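Local coordinates for ABC transporter, periplasmic substrate-binding protein (Thermotoga maritima, PDB 2HPG) that probably captures a small solute in the periplasm and hands it to a tripartite ATP-independent (TRAP) membrane transporter, at residues A[92-97]-A[139-144]. Sequence-based numbering, arbitrary orientation.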
ATOM      1  N   PHE A  92     -11.484  -2.984  -2.103  1.00 19.46           N
ATOM      2  CA  PHE A  92     -11.267  -2.647  -3.515  1.00 19.04           C
ATOM      3  C   PHE A  92     -10.838  -3.844  -4.382  1.00 19.56           C
ATOM      4  O   PHE A  92     -11.442  -4.108  -5.426  1.00 19.89           O
ATOM      5  CB  PHE A  92     -10.259  -1.472  -3.687  1.00 18.79           C
ATOM      6  CG  PHE A  92      -9.854  -1.240  -5.131  1.00 18.58           C
ATOM      7  CD1 PHE A  92     -10.676  -0.505  -5.981  1.00 19.51           C
ATOM      8  CD2 PHE A  92      -8.699  -1.806  -5.643  1.00 18.08           C
ATOM      9  CE1 PHE A  92     -10.336  -0.326  -7.327  1.00 17.28           C
ATOM     10  CE2 PHE A  92      -8.354  -1.657  -6.981  1.00 19.29           C
ATOM     11  CZ  PHE A  92      -9.167  -0.893  -7.827  1.00 17.92           C
ATOM     12  N   ILE A  93      -9.786  -4.565  -4.011  1.00 19.80           N
ATOM     13  CA  ILE A  93      -9.295  -5.621  -4.912  1.00 19.15           C
ATOM     14  C   ILE A  93     -10.338  -6.753  -5.014  1.00 19.96           C
ATOM     15  O   ILE A  93     -10.390  -7.474  -6.023  1.00 19.56           O
ATOM     16  CB  ILE A  93      -7.889  -6.175  -4.518  1.00 19.20           C
ATOM     17  CG1 ILE A  93      -7.123  -6.635  -5.759  1.00 17.18           C
ATOM     18  CG2 ILE A  93      -7.995  -7.323  -3.543  1.00 17.96           C
ATOM     19  CD1 ILE A  93      -6.539  -5.485  -6.586  1.00 13.93           C
ATOM     20  N   ASP A  94     -11.177  -6.891  -3.990  1.00 20.71           N
ATOM     21  CA  ASP A  94     -12.224  -7.930  -4.006  1.00 21.06           C
ATOM     22  C   ASP A  94     -13.378  -7.529  -4.900  1.00 21.48           C
ATOM     23  O   ASP A  94     -13.892  -8.345  -5.650  1.00 22.44           O
ATOM     24  CB  ASP A  94     -12.741  -8.242  -2.606  1.00 21.24           C
ATOM     25  CG  ASP A  94     -11.845  -9.203  -1.865  1.00 22.17           C
ATOM     26  OD1 ASP A  94     -12.153 -10.412  -1.851  1.00 23.55           O
ATOM     27  OD2 ASP A  94     -10.814  -8.758  -1.335  1.00 23.65           O
ATOM     28  N   PHE A  95     -13.786  -6.273  -4.809  1.00 21.90           N
ATOM     29  CA  PHE A  95     -14.752  -5.706  -5.743  1.00 22.49           C
ATOM     30  C   PHE A  95     -14.263  -5.767  -7.181  1.00 22.60           C
ATOM     31  O   PHE A  95     -15.075  -5.868  -8.095  1.00 23.59           O
ATOM     32  CB  PHE A  95     -15.091  -4.272  -5.369  1.00 22.29           C
ATOM     33  CG  PHE A  95     -15.755  -4.128  -4.025  1.00 21.89           C
ATOM     34  CD1 PHE A  95     -16.726  -5.017  -3.608  1.00 23.84           C
ATOM     35  CD2 PHE A  95     -15.468  -3.046  -3.215  1.00 21.87           C
ATOM     36  CE1 PHE A  95     -17.360  -4.853  -2.383  1.00 22.22           C
ATOM     37  CE2 PHE A  95     -16.079  -2.882  -1.997  1.00 21.35           C
ATOM     38  CZ  PHE A  95     -17.028  -3.787  -1.577  1.00 22.11           C
HETATM   39  N   MSE A  96     -12.951  -5.717  -7.398  1.00 22.74           N
HETATM   40  CA  MSE A  96     -12.434  -5.848  -8.764  0.50 22.62           C
HETATM   41  C   MSE A  96     -12.361  -7.314  -9.210  1.00 22.95           C
HETATM   42  O   MSE A  96     -12.025  -7.596 -10.370  1.00 22.94           O
HETATM   43  CB  MSE A  96     -11.068  -5.168  -8.903  0.50 22.72           C
HETATM   44  CG  MSE A  96     -11.063  -3.677  -8.566  0.50 22.14           C
HETATM   45 SE   MSE A  96     -12.269  -2.580  -9.666  0.45 21.69          SE
HETATM   46  CE  MSE A  96     -11.577  -3.069 -11.441  0.50 23.02           C
ATOM     47  N   GLY A  97     -12.671  -8.237  -8.297  1.00 22.61           N
ATOM     48  CA  GLY A  97     -12.785  -9.663  -8.613  1.00 22.63           C
ATOM     49  C   GLY A  97     -11.587 -10.539  -8.283  1.00 22.72           C
ATOM     50  O   GLY A  97     -11.582 -11.730  -8.605  1.00 22.88           O
ATOM     51  N   GLN A 139       1.872  -4.881  -0.327  1.00 19.29           N
ATOM     52  CA  GLN A 139       2.338  -5.301   0.991  1.00 19.38           C
ATOM     53  C   GLN A 139       1.506  -6.440   1.559  1.00 19.44           C
ATOM     54  O   GLN A 139       1.895  -7.062   2.547  1.00 20.16           O
ATOM     55  CB  GLN A 139       2.337  -4.121   1.947  1.00 19.99           C
ATOM     56  CG  GLN A 139       3.557  -3.242   1.815  1.00 20.31           C
ATOM     57  CD  GLN A 139       3.554  -2.139   2.813  1.00 20.66           C
ATOM     58  OE1 GLN A 139       3.496  -2.396   4.010  1.00 23.15           O
ATOM     59  NE2 GLN A 139       3.588  -0.897   2.337  1.00 21.57           N
ATOM     60  N   GLY A 140       0.361  -6.730   0.942  1.00 18.50           N
ATOM     61  CA  GLY A 140      -0.469  -7.837   1.372  1.00 18.20           C
ATOM     62  C   GLY A 140      -1.742  -7.392   2.045  1.00 16.68           C
ATOM     63  O   GLY A 140      -1.987  -6.194   2.183  1.00 16.56           O
ATOM     64  N   TYR A 141      -2.541  -8.373   2.461  1.00 16.53           N
ATOM     65  CA  TYR A 141      -3.818  -8.132   3.121  1.00 15.16           C
ATOM     66  C   TYR A 141      -3.645  -7.787   4.576  1.00 15.48           C
ATOM     67  O   TYR A 141      -2.862  -8.412   5.292  1.00 14.61           O
ATOM     68  CB  TYR A 141      -4.720  -9.361   3.050  1.00 16.00           C
ATOM     69  CG  TYR A 141      -5.143  -9.648   1.662  1.00 15.86           C
ATOM     70  CD1 TYR A 141      -6.266  -9.035   1.119  1.00 14.76           C
ATOM     71  CD2 TYR A 141      -4.367 -10.439   0.845  1.00 16.83           C
ATOM     72  CE1 TYR A 141      -6.632  -9.274  -0.171  1.00 14.49           C
ATOM     73  CE2 TYR A 141      -4.733 -10.681  -0.442  1.00 16.10           C
ATOM     74  CZ  TYR A 141      -5.867 -10.095  -0.942  1.00 15.96           C
ATOM     75  OH  TYR A 141      -6.216 -10.329  -2.242  1.00 16.88           O
ATOM     76  N   ARG A 142      -4.449  -6.830   4.999  1.00 14.82           N
ATOM     77  CA  ARG A 142      -4.485  -6.382   6.366  1.00 15.18           C
ATOM     78  C   ARG A 142      -5.701  -6.962   7.053  1.00 14.72           C
ATOM     79  O   ARG A 142      -6.770  -7.125   6.439  1.00 13.08           O
ATOM     80  CB  ARG A 142      -4.484  -4.854   6.398  1.00 15.11           C
ATOM     81  CG  ARG A 142      -3.143  -4.320   5.953  1.00 16.25           C
ATOM     82  CD  ARG A 142      -3.128  -2.879   5.595  1.00 18.11           C
ATOM     83  NE  ARG A 142      -3.218  -1.987   6.753  1.00 20.25           N
ATOM     84  CZ  ARG A 142      -2.248  -1.197   7.225  1.00 18.76           C
ATOM     85  NH1 ARG A 142      -1.054  -1.159   6.675  1.00 18.50           N
ATOM     86  NH2 ARG A 142      -2.508  -0.400   8.250  1.00 19.77           N
ATOM     87  N   HIS A 143      -5.520  -7.292   8.334  1.00 13.72           N
ATOM     88  CA  HIS A 143      -6.536  -7.968   9.148  1.00 13.33           C
ATOM     89  C   HIS A 143      -6.628  -7.223  10.467  1.00 12.61           C
ATOM     90  O   HIS A 143      -5.716  -6.493  10.800  1.00 12.17           O
ATOM     91  CB  HIS A 143      -6.106  -9.429   9.403  1.00 14.25           C
ATOM     92  CG  HIS A 143      -5.910 -10.233   8.150  1.00 11.40           C
ATOM     93  ND1 HIS A 143      -6.903 -10.399   7.210  1.00 12.52           N
ATOM     94  CD2 HIS A 143      -4.829 -10.908   7.684  1.00 12.19           C
ATOM     95  CE1 HIS A 143      -6.438 -11.131   6.208  1.00 13.92           C
ATOM     96  NE2 HIS A 143      -5.188 -11.472   6.482  1.00 12.62           N
ATOM     97  N   PHE A 144      -7.712  -7.381  11.207  1.00 13.03           N
ATOM     98  CA  PHE A 144      -7.833  -6.706  12.501  1.00 13.36           C
ATOM     99  C   PHE A 144      -6.975  -7.393  13.575  1.00 13.49           C
ATOM    100  O   PHE A 144      -6.948  -8.616  13.621  1.00 13.21           O
ATOM    101  CB  PHE A 144      -9.282  -6.677  12.952  1.00 14.38           C
ATOM    102  CG  PHE A 144     -10.115  -5.667  12.225  1.00 14.20           C
ATOM    103  CD1 PHE A 144     -10.022  -4.330  12.541  1.00 15.88           C
ATOM    104  CD2 PHE A 144     -10.946  -6.049  11.209  1.00 16.24           C
ATOM    105  CE1 PHE A 144     -10.783  -3.384  11.872  1.00 16.61           C
ATOM    106  CE2 PHE A 144     -11.707  -5.124  10.539  1.00 16.17           C
ATOM    107  CZ  PHE A 144     -11.616  -3.783  10.871  1.00 16.30           C
TER
HETATM  108  O   HOH W   1      -8.970 -10.315  -2.533  1.00 20.54           O
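In the periplasmic-binding-protein fold of this TRAP family member, segment 92-97, which carries the short helix 92-95, is reached from segment 139-144 of the long strand 130-146 by one aromatic side chain, Tyr-141, which spans a gap of 10.0 Å between the CA atoms of Ile-93 and Tyr-141. The hydroxyl end of the phenol comes up beside two unlike neighbours, Ile-93 and Asp-94. Methyl CG2 of Ile-93 lies 3.7 Å from Tyr-141 OH and 4.1 Å from its CE1, approaching the ring obliquely. With chi1 at -149°, CG2 is flanked by the backbone N and C of Ile-93, and from there it meets the phenol; Ile-93 also packs on Val-107 and Leu-108 of helix 101-112. Asp-94 is linked to the phenol through water: the water donates to Asp-94 OD2 at 2.7 Å and accepts from Tyr-141 OH at 2.8 Å. The other carboxylate oxygen, OD1, forms a salt bridge with Lys-99. Just beyond, the helix closes in a Schellman motif, with Gly-97 at positive phi and its N bonded to Asp-94 O at 2.9 Å. The link is thus a small apolar touch reinforced by one ordered water, and the two carboxylate oxygens divide the work, OD1 taking the lysine directly and OD2 reaching the phenol by relay.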